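Local coordinates for staphylococcal nuclease domain-containing protein 1 (Drosophila melanogaster, PDB 2WAC) that cleaves DNA and RNA endonucleolytically, associates with the RNA-induced silencing complex, and through its Tudor domain binds peptides bearing symmetrically dimethylated arginine, at residues V7-I12 and L16-Q21; S31-L36 and Y85-N90; A38-N43 and R98-P103; W68-V73 and K110-E115. All coordinates share one frame; numbering follows the deposited sequence.

Interaction 1 (V7-I12 and L16-Q21)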
# COMPACT_ATOMS: atom_id res chain seq x y z
N VAL A 7 4.59 10.66 4.83
CA VAL A 7 3.67 9.52 4.96
C VAL A 7 4.22 8.41 5.86
O VAL A 7 5.39 8.42 6.22
CB VAL A 7 3.29 8.89 3.57
CG1 VAL A 7 2.66 9.93 2.65
CG2 VAL A 7 4.50 8.23 2.92
N ILE A 8 3.34 7.48 6.21
CA ILE A 8 3.72 6.21 6.83
C ILE A 8 3.22 5.08 5.94
O ILE A 8 2.04 5.05 5.58
CB ILE A 8 3.13 6.08 8.26
CG1 ILE A 8 3.84 7.03 9.23
CG2 ILE A 8 3.22 4.62 8.76
CD1 ILE A 8 3.09 7.26 10.54
N VAL A 9 4.10 4.15 5.58
CA VAL A 9 3.71 3.01 4.75
C VAL A 9 3.08 1.93 5.62
O VAL A 9 3.72 1.41 6.54
CB VAL A 9 4.91 2.46 3.92
CG1 VAL A 9 4.48 1.25 3.10
CG2 VAL A 9 5.48 3.54 3.02
N THR A 10 1.83 1.60 5.32
CA THR A 10 1.03 0.72 6.18
C THR A 10 0.81 -0.69 5.62
O THR A 10 0.54 -1.63 6.38
CB THR A 10 -0.33 1.36 6.55
OG1 THR A 10 -1.03 1.75 5.36
CG2 THR A 10 -0.11 2.59 7.43
N GLU A 11 0.93 -0.84 4.30
CA GLU A 11 0.74 -2.13 3.64
C GLU A 11 1.58 -2.23 2.37
O GLU A 11 1.64 -1.28 1.58
CB GLU A 11 -0.74 -2.37 3.32
CG GLU A 11 -1.07 -3.73 2.68
CD GLU A 11 -1.00 -4.91 3.64
OE1 GLU A 11 -0.89 -4.70 4.86
OE2 GLU A 11 -1.07 -6.07 3.17
N ILE A 12 2.22 -3.38 2.17
CA ILE A 12 2.94 -3.66 0.93
C ILE A 12 2.39 -4.94 0.30
O ILE A 12 2.19 -5.94 0.98
CB ILE A 12 4.48 -3.77 1.17
CG1 ILE A 12 5.02 -2.47 1.75
CG2 ILE A 12 5.21 -4.11 -0.13
CD1 ILE A 12 6.23 -2.64 2.64
N LEU A 16 4.85 -5.02 -5.35
CA LEU A 16 5.51 -3.78 -4.92
C LEU A 16 4.67 -2.51 -5.09
O LEU A 16 5.21 -1.42 -5.30
CB LEU A 16 6.91 -3.63 -5.54
CG LEU A 16 8.03 -4.51 -4.97
CD1 LEU A 16 9.29 -4.36 -5.78
CD2 LEU A 16 8.31 -4.20 -3.51
N THR A 17 3.36 -2.66 -5.01
CA THR A 17 2.50 -1.52 -4.72
C THR A 17 2.46 -1.41 -3.20
O THR A 17 2.79 -2.37 -2.49
CB THR A 17 1.07 -1.64 -5.33
OG1 THR A 17 0.33 -2.67 -4.66
CG2 THR A 17 1.13 -1.93 -6.83
N PHE A 18 2.11 -0.23 -2.70
CA PHE A 18 2.06 -0.01 -1.26
C PHE A 18 0.96 0.98 -0.91
O PHE A 18 0.57 1.81 -1.73
CB PHE A 18 3.42 0.47 -0.72
CG PHE A 18 3.87 1.78 -1.31
CD1 PHE A 18 4.62 1.81 -2.49
CD2 PHE A 18 3.56 2.99 -0.69
CE1 PHE A 18 5.03 3.02 -3.04
CE2 PHE A 18 3.97 4.20 -1.23
CZ PHE A 18 4.71 4.22 -2.41
N PHE A 19 0.45 0.87 0.32
CA PHE A 19 -0.51 1.83 0.85
C PHE A 19 0.19 2.73 1.85
O PHE A 19 0.98 2.27 2.68
CB PHE A 19 -1.68 1.12 1.52
CG PHE A 19 -2.63 0.47 0.56
CD1 PHE A 19 -2.31 -0.74 -0.06
CD2 PHE A 19 -3.87 1.05 0.29
CE1 PHE A 19 -3.19 -1.35 -0.95
CE2 PHE A 19 -4.76 0.44 -0.59
CZ PHE A 19 -4.42 -0.76 -1.21
N ALA A 20 -0.10 4.03 1.76
CA ALA A 20 0.49 5.01 2.67
C ALA A 20 -0.58 5.89 3.31
O ALA A 20 -1.56 6.27 2.66
CB ALA A 20 1.51 5.86 1.93
N GLN A 21 -0.38 6.20 4.59
CA GLN A 21 -1.20 7.18 5.30
C GLN A 21 -0.46 8.50 5.38
O GLN A 21 0.76 8.52 5.53
CB GLN A 21 -1.50 6.70 6.73
CG GLN A 21 -2.43 5.51 6.85
CD GLN A 21 -2.46 4.92 8.26
OE1 GLN A 21 -1.60 5.23 9.09
NE2 GLN A 21 -3.43 4.06 8.52
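Opposite Phe19 the first strand fits in two residues, Thr10 and Glu11, a classic beta bulge in the antiparallel hairpin of strands 5-12 and 17-22. This hairpin is part of the five-stranded OB-fold barrel of the staphylococcal nuclease-like domain. Thr10 N donates to Phe19 O at 2.9 Å, and Phe19 N in turn to Glu11 O at 2.8 Å. The extra residue shifts the register by one, from Val9 opposite Ala20 to Ile12 opposite Phe18.

Before the bulge, the Gln21 side chain crosses that of Thr10 at about a right angle. Gln21 CB lies 4.1 Å from Ile8 O. From there the chain runs out extended: Gln21 CG passes Thr10 CG2 at 3.8 Å, Gln21 CD presses on the same methyl at 3.4 Å, OE1 sits beside it, and NE2 goes on to a hydrogen bond with Asp87 O. Thr10 CG2 meets this amide because it stands anti to its carbonyl carbon, while OG1 (chi1 55°) lies between N and C and bonds Tyr88 O. Replacing Thr10 by an alanine removes both branches, which would probably leave Tyr88 O without this hydroxyl and the Gln21 amide less restrained. On the other face, Val9 and Phe18 lie in the interior near helix 127-141 and strand 145-152, Ile12 beside them touches Ser138 of that helix, and Val9 CG1 rests 4.0 Å from Phe18 CB.

Interaction 2 (S31-L36 and Y85-N90)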
# COMPACT_ATOMS: atom_id res chain seq x y z
N SER A 31 -9.26 9.35 15.88
CA SER A 31 -10.57 9.78 16.39
C SER A 31 -11.72 8.95 15.82
O SER A 31 -12.63 8.57 16.55
CB SER A 31 -10.78 11.27 16.09
OG SER A 31 -12.07 11.69 16.47
N LEU A 32 -11.67 8.69 14.51
CA LEU A 32 -12.68 7.88 13.82
C LEU A 32 -12.75 6.46 14.38
O LEU A 32 -13.84 5.94 14.64
CB LEU A 32 -12.41 7.85 12.30
CG LEU A 32 -13.47 7.34 11.32
CD1 LEU A 32 -13.22 7.91 9.93
CD2 LEU A 32 -13.53 5.83 11.25
N MET A 33 -11.58 5.84 14.56
CA MET A 33 -11.49 4.47 15.07
C MET A 33 -11.99 4.34 16.51
O MET A 33 -12.54 3.30 16.89
CB MET A 33 -10.05 3.94 14.96
CG MET A 33 -9.66 3.44 13.56
SD MET A 33 -10.67 2.07 12.95
CE MET A 33 -11.89 2.95 12.00
N SER A 34 -11.80 5.40 17.29
CA SER A 34 -12.27 5.44 18.68
C SER A 34 -13.79 5.59 18.76
O SER A 34 -14.43 5.01 19.64
CB SER A 34 -11.58 6.57 19.44
OG SER A 34 -11.94 6.55 20.82
N LYS A 35 -14.36 6.38 17.85
CA LYS A 35 -15.81 6.59 17.80
C LYS A 35 -16.53 5.36 17.24
O LYS A 35 -17.62 5.03 17.69
CB LYS A 35 -16.15 7.84 16.98
CG LYS A 35 -15.69 9.15 17.60
CD LYS A 35 -15.94 10.32 16.67
CE LYS A 35 -15.30 11.60 17.19
NZ LYS A 35 -15.84 12.01 18.52
N LEU A 36 -15.90 4.71 16.26
CA LEU A 36 -16.43 3.48 15.67
C LEU A 36 -16.45 2.33 16.67
O LEU A 36 -17.44 1.60 16.77
CB LEU A 36 -15.63 3.10 14.41
CG LEU A 36 -16.20 1.99 13.51
CD1 LEU A 36 -17.55 2.37 12.92
CD2 LEU A 36 -15.22 1.63 12.41
N TYR A 85 -9.60 -3.11 3.66
CA TYR A 85 -9.62 -2.20 4.80
C TYR A 85 -9.05 -0.85 4.39
O TYR A 85 -7.84 -0.65 4.35
CB TYR A 85 -8.90 -2.82 6.00
CG TYR A 85 -9.60 -4.06 6.51
CD1 TYR A 85 -10.73 -3.96 7.32
CD2 TYR A 85 -9.16 -5.33 6.15
CE1 TYR A 85 -11.40 -5.09 7.78
CE2 TYR A 85 -9.82 -6.48 6.60
CZ TYR A 85 -10.94 -6.34 7.41
OH TYR A 85 -11.61 -7.46 7.86
N ILE A 86 -9.97 0.07 4.07
CA ILE A 86 -9.65 1.31 3.32
C ILE A 86 -8.73 2.30 4.03
O ILE A 86 -8.14 3.18 3.39
CB ILE A 86 -10.94 2.04 2.84
CG1 ILE A 86 -11.88 2.36 4.01
CG2 ILE A 86 -11.65 1.22 1.75
CD1 ILE A 86 -12.81 3.53 3.76
N ASP A 87 -8.61 2.17 5.35
CA ASP A 87 -7.79 3.09 6.12
C ASP A 87 -6.38 2.55 6.39
O ASP A 87 -5.55 3.25 6.98
CB ASP A 87 -8.50 3.47 7.43
CG ASP A 87 -9.80 4.23 7.18
OD1 ASP A 87 -9.86 5.05 6.24
OD2 ASP A 87 -10.77 4.01 7.94
N TYR A 88 -6.13 1.32 5.93
CA TYR A 88 -4.85 0.63 6.18
C TYR A 88 -4.23 -0.01 4.94
O TYR A 88 -3.02 0.07 4.74
CB TYR A 88 -5.02 -0.41 7.30
CG TYR A 88 -5.45 0.21 8.61
CD1 TYR A 88 -4.51 0.71 9.51
CD2 TYR A 88 -6.81 0.33 8.92
CE1 TYR A 88 -4.91 1.30 10.70
CE2 TYR A 88 -7.21 0.93 10.11
CZ TYR A 88 -6.26 1.41 11.00
OH TYR A 88 -6.67 1.99 12.17
N GLY A 89 -5.06 -0.67 4.13
CA GLY A 89 -4.59 -1.23 2.87
C GLY A 89 -4.60 -2.74 2.73
O GLY A 89 -4.45 -3.26 1.62
N ASN A 90 -4.75 -3.45 3.85
CA ASN A 90 -4.85 -4.91 3.78
C ASN A 90 -6.23 -5.38 3.31
O ASN A 90 -7.22 -4.68 3.47
CB ASN A 90 -4.46 -5.57 5.11
CG ASN A 90 -5.31 -5.11 6.28
OD1 ASN A 90 -5.54 -3.91 6.47
ND2 ASN A 90 -5.79 -6.06 7.08
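The Tyr88 ring meets Met33 through its hydroxyl end, and within about 4 Å its faces take no atom of 31-36. Tyr88 OH lies 3.6 Å from Met33 CG and 4.1 Å from Met33 SD, the two side chains sliding past each other in opposite directions. The second flat group, the Asp87 carboxylate, has its polar partners elsewhere: OD1 is engaged by Arg70 NH2 in a salt bridge and by the backbone N of Tyr112, and OD2 by Arg70 NE, so Arg70 meets both oxygens. Met33 CE, 4.3 Å from Asp87 OD2, is only a loose neighbour.

Met33 CG, anti to the carbonyl carbon (chi1 -80°), comes beside Tyr88 OH; the later bends only fold SD and CE back, leaving CE as the atom nearest Asp87. The same side chain also touches Tyr69. Leu29, one turn earlier on helix 26-42, packs on both Asp87 and Tyr88.

Segment 85-90 is the tight connection between strands 80-85 and 91-95 of the Tudor sheet, and it lies in the region involved in dimethylarginine binding. Tyr85 O takes two backbone donors, Gly89 N at 2.8 Å and Tyr88 N at 3.0 Å, while Tyr85 N donates to Asn90 O; together these bonds fix the turn. Gly89 has backbone angles at which a side chain would run into the carbonyl O of Tyr88.

A thioether chain beside a hydroxyl, its methyl loosely near a carboxylate, gives dispersion contact with little directionality, so the orientation of the loop probably depends more on the polar bonds of Asp87 than on Met33.

Interaction 3 (A38-N43 and R98-P103)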
# COMPACT_ATOMS: atom_id res chain seq x y z
N ALA A 38 -16.57 2.59 19.97
CA ALA A 38 -17.58 2.91 20.98
C ALA A 38 -19.01 2.70 20.46
O ALA A 38 -19.86 2.17 21.18
CB ALA A 38 -17.40 4.34 21.48
N ASP A 39 -19.24 3.11 19.21
CA ASP A 39 -20.52 2.95 18.53
C ASP A 39 -20.95 1.48 18.47
O ASP A 39 -22.09 1.13 18.81
CB ASP A 39 -20.41 3.51 17.11
CG ASP A 39 -21.73 4.02 16.56
OD1 ASP A 39 -22.72 3.25 16.53
OD2 ASP A 39 -21.78 5.19 16.13
N PHE A 40 -20.02 0.62 18.04
CA PHE A 40 -20.28 -0.80 17.83
C PHE A 40 -20.21 -1.64 19.11
O PHE A 40 -20.59 -2.81 19.11
CB PHE A 40 -19.35 -1.36 16.75
CG PHE A 40 -19.86 -1.15 15.34
CD1 PHE A 40 -20.11 0.13 14.85
CD2 PHE A 40 -20.09 -2.24 14.51
CE1 PHE A 40 -20.59 0.31 13.55
CE2 PHE A 40 -20.56 -2.06 13.21
CZ PHE A 40 -20.82 -0.78 12.74
N GLN A 41 -19.72 -1.03 20.19
CA GLN A 41 -19.76 -1.65 21.51
C GLN A 41 -21.09 -1.31 22.18
O GLN A 41 -21.69 -2.15 22.86
CB GLN A 41 -18.58 -1.17 22.36
CG GLN A 41 -18.53 -1.75 23.78
CD GLN A 41 -17.27 -1.38 24.52
OE1 GLN A 41 -16.17 -1.78 24.14
NE2 GLN A 41 -17.42 -0.62 25.60
N SER A 42 -21.55 -0.07 21.99
CA SER A 42 -22.82 0.40 22.53
C SER A 42 -24.01 -0.25 21.82
O SER A 42 -25.00 -0.61 22.45
CB SER A 42 -22.91 1.93 22.44
OG SER A 42 -24.14 2.40 22.96
N ASN A 43 -23.91 -0.39 20.50
CA ASN A 43 -24.94 -1.03 19.69
C ASN A 43 -24.34 -2.06 18.74
O ASN A 43 -24.16 -1.78 17.55
CB ASN A 43 -25.76 0.02 18.93
CG ASN A 43 -27.08 -0.53 18.40
OD1 ASN A 43 -27.60 -1.54 18.88
ND2 ASN A 43 -27.65 0.15 17.41
N ARG A 98 -19.88 -11.19 9.35
CA ARG A 98 -18.96 -10.28 10.04
C ARG A 98 -18.95 -8.90 9.39
O ARG A 98 -18.06 -8.08 9.64
CB ARG A 98 -17.55 -10.88 10.09
CG ARG A 98 -17.42 -12.05 11.04
CD ARG A 98 -16.02 -12.64 11.02
NE ARG A 98 -15.04 -11.80 11.71
CZ ARG A 98 -14.69 -11.94 12.99
NH1 ARG A 98 -15.23 -12.89 13.74
NH2 ARG A 98 -13.79 -11.12 13.51
N LEU A 99 -19.95 -8.65 8.54
CA LEU A 99 -20.14 -7.36 7.91
C LEU A 99 -21.42 -6.71 8.41
O LEU A 99 -22.41 -7.40 8.65
CB LEU A 99 -20.18 -7.49 6.38
CG LEU A 99 -19.03 -8.23 5.68
CD1 LEU A 99 -19.29 -8.32 4.18
CD2 LEU A 99 -17.69 -7.57 5.94
N ALA A 100 -21.38 -5.39 8.56
CA ALA A 100 -22.56 -4.63 8.94
C ALA A 100 -22.62 -3.34 8.13
O ALA A 100 -21.62 -2.92 7.55
CB ALA A 100 -22.53 -4.32 10.43
N ALA A 101 -23.80 -2.73 8.08
CA ALA A 101 -23.95 -1.42 7.46
C ALA A 101 -23.13 -0.40 8.24
O ALA A 101 -23.22 -0.34 9.47
CB ALA A 101 -25.42 -1.01 7.41
N LEU A 102 -22.32 0.36 7.52
CA LEU A 102 -21.55 1.45 8.11
C LEU A 102 -22.48 2.65 8.29
O LEU A 102 -23.12 3.07 7.32
CB LEU A 102 -20.35 1.80 7.23
CG LEU A 102 -19.28 2.78 7.73
CD1 LEU A 102 -18.53 2.24 8.95
CD2 LEU A 102 -18.31 3.10 6.62
N PRO A 103 -22.56 3.20 9.52
CA PRO A 103 -23.41 4.36 9.76
C PRO A 103 -22.93 5.55 8.95
O PRO A 103 -21.73 5.85 8.96
CB PRO A 103 -23.24 4.63 11.26
CG PRO A 103 -22.69 3.36 11.83
CD PRO A 103 -21.86 2.77 10.74
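Phe40, near the C-terminal end of helix 26-42, points the far rim of its ring at the last strand of the Tudor sheet and the loop after it. Three neighbouring carbons share the work. Phe40 CE1 meets Pro103 CD at 3.9 Å, CZ lies 4.1 Å from the backbone oxygen Ala101 O, and CE2 faces the methyl Ala100 CB, also at 4.1 Å. All three partners lie at the ring edge near its plane, Pro103 CD squarely in it.

Conformation explains this. Chi1 of -85° aims the rim off the helix at the strand, and chi2 of 59° turns the ring plane so that Pro103 CD, Ala101 O and Ala100 CB fall near it. The pyrrolidine comes at the ring from the opposite direction and adds CG behind CD. The Trp68 ring meets Phe40 with planes at about 45°, and Pro45 and Ala59 also touch it, seating the helix end on the Tudor barrel.

The partners are aliphatic carbon apart from one carbonyl oxygen, so the contact is mainly dispersive and hydrophobic. The slightly positive ring rim beside Ala101 O is likely to be electrostatically agreeable, though at this distance only weakly.

Interaction 4 (W68-V73 and K110-E115)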
# COMPACT_ATOMS: atom_id res chain seq x y z
N TRP A 68 -13.86 -3.57 14.75
CA TRP A 68 -14.58 -3.11 13.57
C TRP A 68 -13.81 -2.02 12.82
O TRP A 68 -13.33 -1.05 13.43
CB TRP A 68 -15.98 -2.62 13.96
CG TRP A 68 -16.89 -3.71 14.49
CD1 TRP A 68 -17.06 -4.06 15.80
CD2 TRP A 68 -17.76 -4.56 13.73
NE1 TRP A 68 -17.98 -5.09 15.90
CE2 TRP A 68 -18.42 -5.41 14.64
CE3 TRP A 68 -18.03 -4.68 12.36
CZ2 TRP A 68 -19.35 -6.38 14.23
CZ3 TRP A 68 -18.96 -5.65 11.95
CH2 TRP A 68 -19.60 -6.48 12.88
N TYR A 69 -13.68 -2.18 11.50
CA TYR A 69 -12.96 -1.24 10.63
C TYR A 69 -13.83 -0.83 9.44
O TYR A 69 -14.77 -1.54 9.08
CB TYR A 69 -11.67 -1.88 10.11
CG TYR A 69 -10.63 -2.25 11.16
CD1 TYR A 69 -10.81 -3.35 11.99
CD2 TYR A 69 -9.46 -1.51 11.29
CE1 TYR A 69 -9.86 -3.69 12.95
CE2 TYR A 69 -8.50 -1.84 12.24
CZ TYR A 69 -8.71 -2.94 13.07
OH TYR A 69 -7.76 -3.28 14.01
N ARG A 70 -13.52 0.31 8.82
CA ARG A 70 -14.16 0.70 7.57
C ARG A 70 -13.62 -0.18 6.44
O ARG A 70 -12.41 -0.41 6.36
CB ARG A 70 -13.90 2.18 7.24
CG ARG A 70 -14.42 3.16 8.28
CD ARG A 70 -14.64 4.54 7.67
NE ARG A 70 -13.41 5.15 7.15
CZ ARG A 70 -13.37 6.26 6.43
NH1 ARG A 70 -14.48 6.92 6.12
NH2 ARG A 70 -12.20 6.73 6.00
N ALA A 71 -14.50 -0.66 5.58
CA ALA A 71 -14.10 -1.60 4.53
C ALA A 71 -14.93 -1.45 3.26
O ALA A 71 -16.10 -1.11 3.31
CB ALA A 71 -14.17 -3.04 5.04
N LYS A 72 -14.28 -1.70 2.12
CA LYS A 72 -14.96 -1.72 0.83
C LYS A 72 -15.12 -3.17 0.39
O LYS A 72 -14.16 -3.93 0.38
CB LYS A 72 -14.15 -0.93 -0.20
CG LYS A 72 -14.69 -0.96 -1.63
CD LYS A 72 -13.75 -0.20 -2.55
CE LYS A 72 -13.96 -0.56 -4.00
NZ LYS A 72 -12.94 0.10 -4.87
N VAL A 73 -16.35 -3.55 0.04
CA VAL A 73 -16.61 -4.88 -0.50
C VAL A 73 -16.19 -4.91 -1.96
O VAL A 73 -16.76 -4.19 -2.80
CB VAL A 73 -18.09 -5.29 -0.34
CG1 VAL A 73 -18.33 -6.64 -0.97
CG2 VAL A 73 -18.50 -5.30 1.12
N LYS A 110 -12.89 10.46 3.36
CA LYS A 110 -12.18 9.73 2.32
C LYS A 110 -11.28 8.68 2.97
O LYS A 110 -10.91 8.83 4.14
CB LYS A 110 -11.33 10.69 1.47
CG LYS A 110 -12.05 11.92 0.91
CD LYS A 110 -11.81 13.16 1.77
CE LYS A 110 -12.94 13.40 2.77
NZ LYS A 110 -12.44 13.92 4.07
N PRO A 111 -10.94 7.61 2.23
CA PRO A 111 -10.04 6.59 2.78
C PRO A 111 -8.73 7.19 3.31
O PRO A 111 -8.13 8.05 2.65
CB PRO A 111 -9.76 5.68 1.59
CG PRO A 111 -10.98 5.82 0.74
CD PRO A 111 -11.37 7.26 0.86
N TYR A 112 -8.29 6.75 4.49
CA TYR A 112 -7.07 7.28 5.10
C TYR A 112 -5.77 6.64 4.60
O TYR A 112 -4.67 7.07 4.96
CB TYR A 112 -7.16 7.26 6.64
CG TYR A 112 -8.02 8.39 7.16
CD1 TYR A 112 -7.57 9.71 7.13
CD2 TYR A 112 -9.30 8.14 7.66
CE1 TYR A 112 -8.36 10.75 7.60
CE2 TYR A 112 -10.10 9.18 8.13
CZ TYR A 112 -9.62 10.48 8.10
OH TYR A 112 -10.41 11.51 8.56
N ALA A 113 -5.90 5.62 3.74
CA ALA A 113 -4.76 5.03 3.05
C ALA A 113 -4.94 5.10 1.54
O ALA A 113 -6.05 4.95 1.02
CB ALA A 113 -4.55 3.59 3.50
N THR A 114 -3.83 5.34 0.83
CA THR A 114 -3.84 5.46 -0.63
C THR A 114 -2.80 4.52 -1.23
O THR A 114 -1.67 4.46 -0.75
CB THR A 114 -3.54 6.92 -1.07
OG1 THR A 114 -4.43 7.82 -0.39
CG2 THR A 114 -3.71 7.09 -2.58
N GLU A 115 -3.19 3.79 -2.27
CA GLU A 115 -2.29 2.87 -2.96
C GLU A 115 -1.43 3.58 -4.02
O GLU A 115 -1.92 4.43 -4.76
CB GLU A 115 -3.06 1.72 -3.60
CG GLU A 115 -2.17 0.55 -4.04
CD GLU A 115 -2.95 -0.64 -4.57
OE1 GLU A 115 -4.18 -0.53 -4.76
OE2 GLU A 115 -2.32 -1.68 -4.81
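A buried arginine meeting a backbone carbonyl carries this contact: Arg70, on strand 68-77, donates from NH2 to Lys110 O at 3.1 Å in the loop that leads into strand 113-118. The bond is bent, with an N-H...O angle of 145°. The oxygen lies at the guanidinium edge, almost in its plane. Seen from the carbonyl the fit is less regular, for NH2 stands 60° out of the carbonyl plane and so misses the lone pairs.

Arg70 NH2 also approaches the Tyr112 ring obliquely, 3.6 Å from CD2 and 3.9 Å from CE2. Guanidinium and ring planes are 43° apart, which is no flat stack. A kink at chi3 turns the end of the arginine chain into this position, and Pro111 CA lies 3.9 Å from Arg70 NH2.

The strand belongs to the five-stranded antiparallel sheet of the SH3-like Tudor barrel, within the region involved in dimethylarginine binding. Arg70 ties several chain segments together there: NH1 bonds Phe106 O and Glu109 O, NH2 also forms a salt bridge with Asp87 OD1, NE points to OD2, and Leu32 of helix 26-42 packs on its side chain. With a leucine in its place, the carbonyls of Phe106, Glu109 and Lys110 would probably lose the guanidinium that serves them all, and Asp87 its positive mate.

Tyr112 is held by several neighbours: Lys110 O sits 3.9 Å above one face of the Tyr112 ring, offset toward the rim, Lys28, Leu29 and Leu32 of helix 26-42 touch the side chain, and OH is hydrogen-bonded to Glu109 OE1.

How the interactions relate
Interaction 1 lies in the staphylococcal nuclease-like barrel, its centre about 3 Å from the chain's centre, and interaction 3 in the Tudor part, about 27 Å from interaction 1, between centres. Interactions 2 and 4, centres about 7 Å apart, lie between them, and both touch interaction 1: the 85-90 loop reaches the hairpin, and strand 113-118 is the sheet neighbour of strand 17-22. Along the chain interaction 1 closes first; the other three then interleave, as helix 26-42, used by interactions 2 and 3, leads from strand 17-22 into the Tudor sheet that interactions 3 and 4 both reach. The chain thus starts one barrel, builds the Tudor domain, and returns, making a single extended Tudor unit.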